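Beta-fructofuranosidase, insoluble isoenzyme CWINV1 (Arabidopsis thaliana, PDB 2OXB) hydrolyses sucrose and 1-kestose, and less readily neokestose and levan, by releasing terminal non-reducing beta-D-fructofuranoside residues. Local coordinates at residues Glu336-Lys341 and Trp529-Ala534; Val371-Arg376 and Leu473-Leu478; Ala367-Leu372 and Leu524-Trp529; Ser424-Ile429 and Cys444-Arg449. The protein carries 1 engineered substitution. All coordinates share one frame; numbering follows the deposited sequence.

Overall arrangement
All four contacts belong to the C-terminal beta-sandwich and lie away from the substrate site. Interactions 2 and 3 hold the two edges of one strand, 367-374, tying it to 473-480 and to 521-530, and share Val371 and Leu372. Interaction 1 shares Trp529 with interaction 3, continues past strand 521-530 into a loop, and adds the salt bridge of Arg339 with Asp368. Interaction 4 is a hairpin of the other sheet; Phe427 packs there on Leu473 and Leu475 of interaction 2, and Val425 on Leu475. Interactions 2 and 4 are buried, the former largely aliphatic and aromatic, the latter with a disulfide cysteine. Interactions 1 and 3 are partly buried and set charges beside an indole.

Interaction 1: residues Glu336-Lys341 and Trp529-Ala534; sequences ERLRTK and WSMNSA
Arg339 lays its guanidinium flat on the indole of Trp529, centres 3.7 Å apart and planes 15° from parallel, a stack that is also a cation-pi contact over the six-membered ring. Extended from CG to NE, with chi4 at 178°, the side chain brings CZ to 3.3 Å from CZ3 of Trp529. Its NH2 also makes a salt bridge with Asp368 on strand 367-374. Leu338, the residue most covered, turns to apolar partners: its CB meets CE of Met531 at 3.6 Å, the two side chains crossing at about a right angle, and its CD2 touches CB of Ala534 at 3.7 Å. Thr340 N donates to Ser530 O over 2.7 Å, and Thr340 OG1 adds a weak bond to the same oxygen. With the bond from Asn532 N to Leu338 O, also 2.7 Å, this frames a single beta bridge of Arg339 with Met531, fastening the loop before strand 344-351 to the end of strand 521-530 in the beta-sandwich. An alanine in place of Arg339 would probably cost the indole its cationic cover and leave Asp368 with one arginine fewer. With indole over one face and Asp368 at NH2, the guanidinium's positive charge is probably well stabilised.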
# COMPACT_ATOMS: atom_id res chain seq x y z
N GLU A 336 7.88 -14.77 5.59
CA GLU A 336 9.13 -15.45 5.27
C GLU A 336 9.07 -16.94 5.60
O GLU A 336 10.10 -17.62 5.64
CB GLU A 336 10.27 -14.79 6.03
CG GLU A 336 10.18 -13.28 6.05
CD GLU A 336 11.21 -12.66 6.97
OE1 GLU A 336 12.42 -12.85 6.71
OE2 GLU A 336 10.80 -11.98 7.94
N ARG A 337 7.86 -17.44 5.85
CA ARG A 337 7.66 -18.85 6.17
C ARG A 337 7.49 -19.62 4.86
O ARG A 337 7.67 -20.83 4.81
CB ARG A 337 6.42 -19.01 7.04
CG ARG A 337 6.56 -18.32 8.37
CD ARG A 337 5.32 -18.46 9.20
NE ARG A 337 5.42 -17.70 10.44
CZ ARG A 337 4.42 -17.60 11.31
NH1 ARG A 337 3.26 -18.21 11.07
NH2 ARG A 337 4.58 -16.90 12.42
N LEU A 338 7.12 -18.89 3.81
CA LEU A 338 6.91 -19.47 2.49
C LEU A 338 8.27 -19.65 1.80
O LEU A 338 8.34 -20.04 0.63
CB LEU A 338 6.00 -18.54 1.66
CG LEU A 338 4.60 -18.21 2.19
CD1 LEU A 338 4.05 -16.98 1.48
CD2 LEU A 338 3.68 -19.38 1.96
N ARG A 339 9.34 -19.35 2.52
CA ARG A 339 10.69 -19.47 1.98
C ARG A 339 11.18 -20.92 1.90
O ARG A 339 11.16 -21.62 2.90
CB ARG A 339 11.67 -18.66 2.83
CG ARG A 339 11.44 -17.18 2.80
CD ARG A 339 12.47 -16.49 3.67
NE ARG A 339 12.35 -15.04 3.58
CZ ARG A 339 13.09 -14.19 4.27
NH1 ARG A 339 14.03 -14.62 5.10
NH2 ARG A 339 12.90 -12.89 4.11
N THR A 340 11.63 -21.34 0.72
CA THR A 340 12.12 -22.70 0.54
C THR A 340 13.21 -23.02 1.54
O THR A 340 14.08 -22.19 1.81
CB THR A 340 12.72 -22.95 -0.88
OG1 THR A 340 11.66 -23.03 -1.84
CG2 THR A 340 13.52 -24.25 -0.90
N LYS A 341 13.15 -24.23 2.09
CA LYS A 341 14.13 -24.69 3.07
C LYS A 341 15.54 -24.43 2.54
O LYS A 341 16.47 -24.24 3.32
CB LYS A 341 13.95 -26.18 3.37
CG LYS A 341 12.83 -26.51 4.37
CD LYS A 341 12.95 -27.94 4.91
CE LYS A 341 12.09 -28.17 6.15
NZ LYS A 341 12.27 -29.54 6.73
N TRP A 529 15.47 -16.46 -2.01
CA TRP A 529 14.80 -17.62 -1.46
C TRP A 529 13.59 -17.96 -2.31
O TRP A 529 12.76 -17.11 -2.58
CB TRP A 529 14.33 -17.33 -0.03
CG TRP A 529 15.42 -16.99 0.91
CD1 TRP A 529 16.39 -17.82 1.37
CD2 TRP A 529 15.65 -15.71 1.50
NE1 TRP A 529 17.22 -17.14 2.23
CE2 TRP A 529 16.79 -15.84 2.32
CE3 TRP A 529 15.02 -14.47 1.41
CZ2 TRP A 529 17.30 -14.77 3.06
CZ3 TRP A 529 15.52 -13.40 2.15
CH2 TRP A 529 16.66 -13.56 2.96
N SER A 530 13.52 -19.22 -2.75
CA SER A 530 12.37 -19.66 -3.53
C SER A 530 11.19 -19.55 -2.58
O SER A 530 11.37 -19.67 -1.36
CB SER A 530 12.55 -21.11 -4.00
OG SER A 530 13.42 -21.19 -5.13
N MET A 531 9.99 -19.31 -3.11
CA MET A 531 8.80 -19.15 -2.27
C MET A 531 7.65 -20.10 -2.61
O MET A 531 7.08 -20.04 -3.70
CB MET A 531 8.28 -17.72 -2.37
CG MET A 531 9.18 -16.64 -1.78
SD MET A 531 9.02 -16.46 0.01
CE MET A 531 7.43 -15.66 0.14
N ASN A 532 7.33 -20.97 -1.65
CA ASN A 532 6.24 -21.93 -1.79
C ASN A 532 4.94 -21.16 -1.84
O ASN A 532 4.88 -19.97 -1.52
CB ASN A 532 6.20 -22.88 -0.60
CG ASN A 532 7.45 -23.73 -0.49
OD1 ASN A 532 7.77 -24.22 0.59
ND2 ASN A 532 8.14 -23.92 -1.60
N SER A 533 3.88 -21.86 -2.22
CA SER A 533 2.56 -21.26 -2.32
C SER A 533 1.87 -21.07 -0.98
O SER A 533 2.15 -21.76 -0.01
CB SER A 533 1.67 -22.09 -3.24
OG SER A 533 2.13 -22.02 -4.58
N ALA A 534 0.96 -20.10 -0.95
CA ALA A 534 0.20 -19.83 0.25
C ALA A 534 -1.24 -20.18 -0.10
O ALA A 534 -1.68 -19.96 -1.23
CB ALA A 534 0.33 -18.36 0.63

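Interaction 2: residues Val371-Arg376 and Leu473-Leu478; sequences VLFKVR and LSLRAL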
# COMPACT_ATOMS: atom_id res chain seq x y z
N VAL A 371 19.36 -7.85 -1.61
CA VAL A 371 20.77 -7.52 -1.88
C VAL A 371 21.28 -6.40 -0.96
O VAL A 371 20.50 -5.63 -0.40
CB VAL A 371 20.96 -7.02 -3.35
CG1 VAL A 371 22.42 -7.13 -3.75
CG2 VAL A 371 20.07 -7.80 -4.29
N LEU A 372 22.59 -6.33 -0.82
CA LEU A 372 23.22 -5.31 -0.01
C LEU A 372 24.39 -4.80 -0.85
O LEU A 372 25.47 -5.38 -0.83
CB LEU A 372 23.70 -5.90 1.32
CG LEU A 372 23.03 -5.39 2.61
CD1 LEU A 372 21.55 -5.73 2.63
CD2 LEU A 372 23.73 -6.01 3.83
N PHE A 373 24.15 -3.73 -1.60
CA PHE A 373 25.18 -3.16 -2.46
C PHE A 373 26.15 -2.27 -1.69
O PHE A 373 25.75 -1.56 -0.76
CB PHE A 373 24.54 -2.33 -3.58
CG PHE A 373 23.72 -3.14 -4.55
CD1 PHE A 373 24.34 -3.98 -5.47
CD2 PHE A 373 22.33 -3.02 -4.58
CE1 PHE A 373 23.58 -4.68 -6.41
CE2 PHE A 373 21.57 -3.71 -5.51
CZ PHE A 373 22.19 -4.54 -6.43
N LYS A 374 27.42 -2.32 -2.08
CA LYS A 374 28.48 -1.53 -1.46
C LYS A 374 29.09 -0.64 -2.52
O LYS A 374 29.51 -1.11 -3.57
CB LYS A 374 29.54 -2.46 -0.87
CG LYS A 374 30.89 -1.80 -0.57
CD LYS A 374 31.91 -2.84 -0.07
CE LYS A 374 33.35 -2.30 -0.07
NZ LYS A 374 33.85 -1.98 -1.45
N VAL A 375 29.12 0.66 -2.25
CA VAL A 375 29.67 1.62 -3.19
C VAL A 375 30.95 2.24 -2.66
O VAL A 375 30.95 2.90 -1.61
CB VAL A 375 28.65 2.75 -3.47
CG1 VAL A 375 29.30 3.84 -4.32
CG2 VAL A 375 27.44 2.20 -4.17
N ARG A 376 32.06 2.03 -3.37
CA ARG A 376 33.32 2.61 -2.95
C ARG A 376 33.52 3.94 -3.67
O ARG A 376 33.04 4.13 -4.79
CB ARG A 376 34.49 1.66 -3.23
CG ARG A 376 34.70 1.27 -4.68
CD ARG A 376 36.08 0.65 -4.83
NE ARG A 376 36.33 0.18 -6.18
CZ ARG A 376 35.58 -0.72 -6.80
NH1 ARG A 376 34.53 -1.25 -6.18
NH2 ARG A 376 35.87 -1.10 -8.04
N LEU A 473 23.84 -0.20 0.42
CA LEU A 473 22.44 0.03 0.09
C LEU A 473 21.66 -1.27 -0.03
O LEU A 473 22.04 -2.18 -0.77
CB LEU A 473 22.31 0.83 -1.21
CG LEU A 473 23.58 1.14 -1.99
CD1 LEU A 473 23.18 1.47 -3.41
CD2 LEU A 473 24.35 2.29 -1.34
N SER A 474 20.56 -1.34 0.71
CA SER A 474 19.68 -2.50 0.71
C SER A 474 18.64 -2.35 -0.39
O SER A 474 18.42 -1.25 -0.92
CB SER A 474 18.95 -2.63 2.06
OG SER A 474 19.84 -2.97 3.11
N LEU A 475 18.02 -3.47 -0.74
CA LEU A 475 16.98 -3.54 -1.76
C LEU A 475 16.40 -4.94 -1.73
O LEU A 475 17.09 -5.92 -2.00
CB LEU A 475 17.56 -3.24 -3.14
CG LEU A 475 16.60 -3.42 -4.33
CD1 LEU A 475 15.38 -2.54 -4.15
CD2 LEU A 475 17.32 -3.08 -5.61
N ARG A 476 15.12 -5.05 -1.39
CA ARG A 476 14.49 -6.34 -1.33
C ARG A 476 13.52 -6.44 -2.48
O ARG A 476 13.07 -5.43 -3.00
CB ARG A 476 13.77 -6.50 -0.00
CG ARG A 476 13.12 -7.84 0.18
CD ARG A 476 12.63 -7.97 1.59
NE ARG A 476 11.64 -9.01 1.70
CZ ARG A 476 10.92 -9.22 2.78
NH1 ARG A 476 11.08 -8.46 3.85
NH2 ARG A 476 10.01 -10.19 2.78
N ALA A 477 13.19 -7.66 -2.87
CA ALA A 477 12.26 -7.84 -3.97
C ALA A 477 11.38 -9.06 -3.79
O ALA A 477 11.86 -10.18 -3.84
CB ALA A 477 13.04 -7.96 -5.26
N LEU A 478 10.10 -8.83 -3.55
CA LEU A 478 9.17 -9.94 -3.43
C LEU A 478 8.91 -10.29 -4.88
O LEU A 478 8.64 -9.40 -5.69
CB LEU A 478 7.86 -9.50 -2.81
CG LEU A 478 7.72 -9.31 -1.30
CD1 LEU A 478 7.98 -10.64 -0.61
CD2 LEU A 478 8.67 -8.24 -0.83
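Val371 to Phe373 pairs antiparallel with Leu473 to Leu475, the short strand axes 4.6 Å apart at closest and 154° between their directions. These are neighbouring strands in one sheet of the C-terminal beta-sandwich of family 32 glycosyl hydrolases. Phe373 and Leu473 form a hydrogen-bonded pair, with Phe373 N giving to Leu473 O at 2.7 Å and Leu473 N to Phe373 O at 2.6 Å. Val371 N reaches Leu475 O at 3.0 Å, whereas the return bond from Leu475 N is weak. Between these pairs, Leu372 and Ser474 face each other without hydrogen bonds.

Val371, Phe373, Leu473 and Leu475 all put their side chains on the face that meets the second sheet, where strands 406-415 and 423-431 cover them. The CB of Phe373 lies 3.9 Å from CG of Leu473, and its CE2 meets CD2 of Leu475 at the ring edge. Phe409 completes the setting with an edge-to-face contact on Phe373. On the other face, CD1 of Leu372 comes to 3.3 Å from OG of Ser474, a hydroxyl whose hydrogen-bond partner is NZ of Lys490. Back on the inner face, CG1 of Val371, from the same strand, sits 3.7 Å above the plane of the Phe373 ring, over its centre.

Interaction 3: residues Ala367-Leu372 and Leu524-Trp529; sequences ADVEVL and LNLNAW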
# COMPACT_ATOMS: atom_id res chain seq x y z
N ALA A 367 9.90 -15.80 -5.75
CA ALA A 367 10.88 -15.77 -4.68
C ALA A 367 11.04 -14.45 -3.94
O ALA A 367 10.44 -13.44 -4.28
CB ALA A 367 12.24 -16.20 -5.25
N ASP A 368 11.89 -14.48 -2.92
CA ASP A 368 12.19 -13.31 -2.11
C ASP A 368 13.63 -12.92 -2.40
O ASP A 368 14.57 -13.66 -2.07
CB ASP A 368 12.04 -13.67 -0.62
CG ASP A 368 12.14 -12.45 0.28
OD1 ASP A 368 12.97 -11.56 0.01
OD2 ASP A 368 11.41 -12.40 1.29
N VAL A 369 13.82 -11.76 -3.03
CA VAL A 369 15.17 -11.31 -3.34
C VAL A 369 15.63 -10.34 -2.27
O VAL A 369 14.81 -9.72 -1.61
CB VAL A 369 15.26 -10.60 -4.70
CG1 VAL A 369 16.73 -10.49 -5.12
CG2 VAL A 369 14.44 -11.35 -5.74
N GLU A 370 16.94 -10.21 -2.11
CA GLU A 370 17.46 -9.29 -1.11
C GLU A 370 18.97 -9.09 -1.34
O GLU A 370 19.75 -10.04 -1.29
CB GLU A 370 17.16 -9.85 0.29
CG GLU A 370 17.33 -8.86 1.42
CD GLU A 370 16.77 -9.35 2.74
OE1 GLU A 370 15.62 -9.84 2.75
OE2 GLU A 370 17.46 -9.25 3.78
N VAL A 371 19.36 -7.85 -1.61
CA VAL A 371 20.77 -7.52 -1.88
C VAL A 371 21.28 -6.40 -0.96
O VAL A 371 20.50 -5.63 -0.40
CB VAL A 371 20.96 -7.02 -3.35
CG1 VAL A 371 22.42 -7.13 -3.75
CG2 VAL A 371 20.07 -7.80 -4.29
N LEU A 372 22.59 -6.33 -0.82
CA LEU A 372 23.22 -5.31 -0.01
C LEU A 372 24.39 -4.80 -0.85
O LEU A 372 25.47 -5.38 -0.83
CB LEU A 372 23.70 -5.90 1.32
CG LEU A 372 23.03 -5.39 2.61
CD1 LEU A 372 21.55 -5.73 2.63
CD2 LEU A 372 23.73 -6.01 3.83
N LEU A 524 27.99 -7.02 -1.49
CA LEU A 524 28.45 -7.44 -0.18
C LEU A 524 27.80 -8.75 0.21
O LEU A 524 28.37 -9.56 0.94
CB LEU A 524 28.09 -6.37 0.84
CG LEU A 524 28.73 -6.53 2.21
CD1 LEU A 524 30.19 -6.16 2.14
CD2 LEU A 524 27.99 -5.65 3.20
N ASN A 525 26.59 -8.96 -0.30
CA ASN A 525 25.82 -10.15 -0.01
C ASN A 525 24.53 -10.12 -0.83
O ASN A 525 24.11 -9.07 -1.31
CB ASN A 525 25.48 -10.17 1.48
CG ASN A 525 24.91 -11.49 1.93
OD1 ASN A 525 24.49 -11.64 3.07
ND2 ASN A 525 24.90 -12.47 1.03
N LEU A 526 23.90 -11.29 -1.00
CA LEU A 526 22.64 -11.39 -1.75
C LEU A 526 22.00 -12.76 -1.51
O LEU A 526 22.61 -13.80 -1.76
CB LEU A 526 22.88 -11.17 -3.26
CG LEU A 526 21.85 -11.62 -4.31
CD1 LEU A 526 20.46 -11.12 -3.96
CD2 LEU A 526 22.26 -11.12 -5.69
N ASN A 527 20.77 -12.74 -1.01
CA ASN A 527 20.05 -13.97 -0.74
C ASN A 527 18.71 -14.02 -1.47
O ASN A 527 17.86 -13.14 -1.34
CB ASN A 527 19.82 -14.16 0.78
CG ASN A 527 21.12 -14.42 1.55
OD1 ASN A 527 21.09 -14.86 2.69
ND2 ASN A 527 22.25 -14.14 0.92
N ALA A 528 18.56 -15.07 -2.26
CA ALA A 528 17.35 -15.30 -3.03
C ALA A 528 16.72 -16.56 -2.45
O ALA A 528 17.36 -17.62 -2.38
CB ALA A 528 17.70 -15.51 -4.49
N TRP A 529 15.47 -16.46 -2.01
CA TRP A 529 14.80 -17.62 -1.46
C TRP A 529 13.59 -17.96 -2.31
O TRP A 529 12.76 -17.11 -2.58
CB TRP A 529 14.33 -17.33 -0.03
CG TRP A 529 15.42 -16.99 0.91
CD1 TRP A 529 16.39 -17.82 1.37
CD2 TRP A 529 15.65 -15.71 1.50
NE1 TRP A 529 17.22 -17.14 2.23
CE2 TRP A 529 16.79 -15.84 2.32
CE3 TRP A 529 15.02 -14.47 1.41
CZ2 TRP A 529 17.30 -14.77 3.06
CZ3 TRP A 529 15.52 -13.40 2.15
CH2 TRP A 529 16.66 -13.56 2.96
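Trp529 N gives its hydrogen to Asp368 O at 2.9 Å at one end of this pairing; the return bond from Asp368 N is less certain, because the position of Trp529 O is doubtful. Further along, Asn527 N gives to Glu370 O, again at 2.9 Å, and near the corner of the chain Leu524 N gives to Leu372 O at 3.1 Å. The two short strand axes run antiparallel at 176°.

Apolar contacts gather round CD1 of Leu526, which touches CG2 of Val371 at 3.4 Å and CG1 of Val369 at 4.0 Å. This is the inner face of the beta-sandwich: Leu411 and Leu511 of the second sheet reach Val369, and Ala513 reaches Leu526.

Acidic groups border the indole on the other face. The carboxylate of Asp368, its CG anti to the backbone N (chi1 -172°), lies alongside the Trp529 ring with the planes 83° apart and CG 3.7 Å from CE3. Glu370 brings OE1 to the ring edge, in its plane, 3.6 Å from CZ3 of Trp529. The OD2 of Asp368 is shared by salt bridges to Arg339 and Arg476. An alanine at Asp368 removes the carboxylate and would probably leave these two neighbouring guanidinium groups without the negative charge between them. Over one face of the indole sits CB of Asn527, 3.4 Å above the plane and offset toward the rim.

Interaction 4: residues Ser424-Ile429 and Cys444-Arg449; sequences SVYFRI and CSDQSR
Cys444 O takes the backbone N-H of Tyr426 at 2.8 Å. From the same strand as Tyr426, CA of Val425 lies 3.1 Å from Cys444 O in a CA-H...O contact. That oxygen also lies over one face of the Tyr426 ring. The two strands, 423-431 and 439-446, make a beta hairpin in the second sheet of the C-terminal beta-sandwich. Cys444 N returns the bond to Tyr426 O at 2.9 Å, closing a hydrogen-bonded antiparallel pair. Farther on, Asp446 N gives to Ser424 O, with the donor above the carbonyl plane, while the bond from Ser424 N to Asp446 O is weak.

Tyr426 holds CG between the backbone N and the carbonyl carbon (chi1 55°), on the side of Cys444, and CE1 of its ring lies 3.4 Å from CB of Cys444. The sulfur of Cys444 sits obliquely to that ring, 4.7 Å from its centroid, in a sulfur-aromatic contact, and is tied by a disulfide to Cys395. On the reverse face of the hairpin, CG2 of Val425 touches OG of Ser445 at 3.2 Å. That hydroxyl donates to OE1 of Gln447, an oxygen also hydrogen-bonded to Ser497. Ser448 OG donates to OD2 of Asp446 over 2.6 Å.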
# COMPACT_ATOMS: atom_id res chain seq x y z
N SER A 424 13.57 -4.14 -14.28
CA SER A 424 14.79 -3.71 -13.64
C SER A 424 14.70 -2.63 -12.58
O SER A 424 14.70 -1.44 -12.90
CB SER A 424 15.76 -3.27 -14.73
OG SER A 424 15.07 -2.51 -15.71
N VAL A 425 14.64 -3.05 -11.33
CA VAL A 425 14.61 -2.11 -10.22
C VAL A 425 16.08 -1.91 -9.86
O VAL A 425 16.83 -2.88 -9.72
CB VAL A 425 13.86 -2.70 -9.04
CG1 VAL A 425 13.97 -1.78 -7.84
CG2 VAL A 425 12.40 -2.92 -9.42
N TYR A 426 16.49 -0.66 -9.70
CA TYR A 426 17.87 -0.39 -9.39
C TYR A 426 18.06 0.93 -8.67
O TYR A 426 17.09 1.61 -8.33
CB TYR A 426 18.68 -0.41 -10.68
CG TYR A 426 18.16 0.54 -11.72
CD1 TYR A 426 18.32 1.92 -11.57
CD2 TYR A 426 17.47 0.08 -12.84
CE1 TYR A 426 17.83 2.81 -12.51
CE2 TYR A 426 16.97 0.97 -13.79
CZ TYR A 426 17.15 2.33 -13.62
OH TYR A 426 16.66 3.22 -14.55
N PHE A 427 19.32 1.28 -8.46
CA PHE A 427 19.72 2.51 -7.79
C PHE A 427 20.63 3.37 -8.67
O PHE A 427 21.25 2.87 -9.61
CB PHE A 427 20.51 2.20 -6.52
CG PHE A 427 19.69 1.64 -5.41
CD1 PHE A 427 18.71 2.43 -4.80
CD2 PHE A 427 19.89 0.34 -4.95
CE1 PHE A 427 17.96 1.94 -3.75
CE2 PHE A 427 19.14 -0.16 -3.89
CZ PHE A 427 18.17 0.64 -3.29
N ARG A 428 20.68 4.66 -8.34
CA ARG A 428 21.53 5.66 -9.01
C ARG A 428 21.91 6.68 -7.94
O ARG A 428 21.03 7.28 -7.33
CB ARG A 428 20.78 6.36 -10.12
CG ARG A 428 20.69 5.60 -11.41
CD ARG A 428 19.46 6.07 -12.12
NE ARG A 428 19.39 5.61 -13.50
CZ ARG A 428 19.90 6.28 -14.51
NH1 ARG A 428 20.51 7.44 -14.30
NH2 ARG A 428 19.77 5.80 -15.74
N ILE A 429 23.20 6.87 -7.71
CA ILE A 429 23.67 7.81 -6.69
C ILE A 429 24.26 9.08 -7.31
O ILE A 429 25.09 9.02 -8.22
CB ILE A 429 24.77 7.20 -5.77
CG1 ILE A 429 24.31 5.89 -5.13
CG2 ILE A 429 25.18 8.22 -4.70
CD1 ILE A 429 23.11 6.01 -4.23
N CYS A 444 14.82 3.36 -8.92
CA CYS A 444 13.99 3.29 -10.13
C CYS A 444 13.48 1.87 -10.33
O CYS A 444 14.14 0.90 -9.98
CB CYS A 444 14.79 3.65 -11.38
SG CYS A 444 15.35 5.37 -11.54
N SER A 445 12.29 1.77 -10.91
CA SER A 445 11.66 0.48 -11.21
C SER A 445 11.18 0.56 -12.65
O SER A 445 10.04 0.93 -12.91
CB SER A 445 10.46 0.23 -10.29
OG SER A 445 9.99 -1.09 -10.46
N ASP A 446 12.07 0.24 -13.58
CA ASP A 446 11.76 0.29 -15.00
C ASP A 446 10.80 -0.80 -15.45
O ASP A 446 10.95 -1.98 -15.11
CB ASP A 446 13.05 0.18 -15.81
CG ASP A 446 13.15 1.25 -16.87
OD1 ASP A 446 13.53 2.40 -16.50
OD2 ASP A 446 12.83 0.95 -18.04
N GLN A 447 9.82 -0.41 -16.26
CA GLN A 447 8.81 -1.34 -16.75
C GLN A 447 8.71 -1.37 -18.28
O GLN A 447 7.97 -2.18 -18.84
CB GLN A 447 7.47 -0.95 -16.12
CG GLN A 447 7.60 -0.65 -14.62
CD GLN A 447 7.62 -1.91 -13.76
OE1 GLN A 447 8.11 -1.90 -12.63
NE2 GLN A 447 7.05 -2.99 -14.29
N SER A 448 9.47 -0.49 -18.93
CA SER A 448 9.53 -0.35 -20.39
C SER A 448 9.66 -1.66 -21.18
O SER A 448 9.10 -1.78 -22.26
CB SER A 448 10.70 0.56 -20.74
OG SER A 448 11.89 0.00 -20.23
N ARG A 449 10.43 -2.61 -20.66
CA ARG A 449 10.60 -3.90 -21.32
C ARG A 449 10.10 -5.06 -20.45
O ARG A 449 10.46 -6.21 -20.69
CB ARG A 449 12.08 -4.15 -21.69
CG ARG A 449 12.60 -3.40 -22.95
CD ARG A 449 13.06 -1.98 -22.66
NE ARG A 449 12.50 -1.00 -23.59
CZ ARG A 449 12.65 -1.04 -24.91
NH1 ARG A 449 13.36 -2.01 -25.48
NH2 ARG A 449 12.08 -0.10 -25.67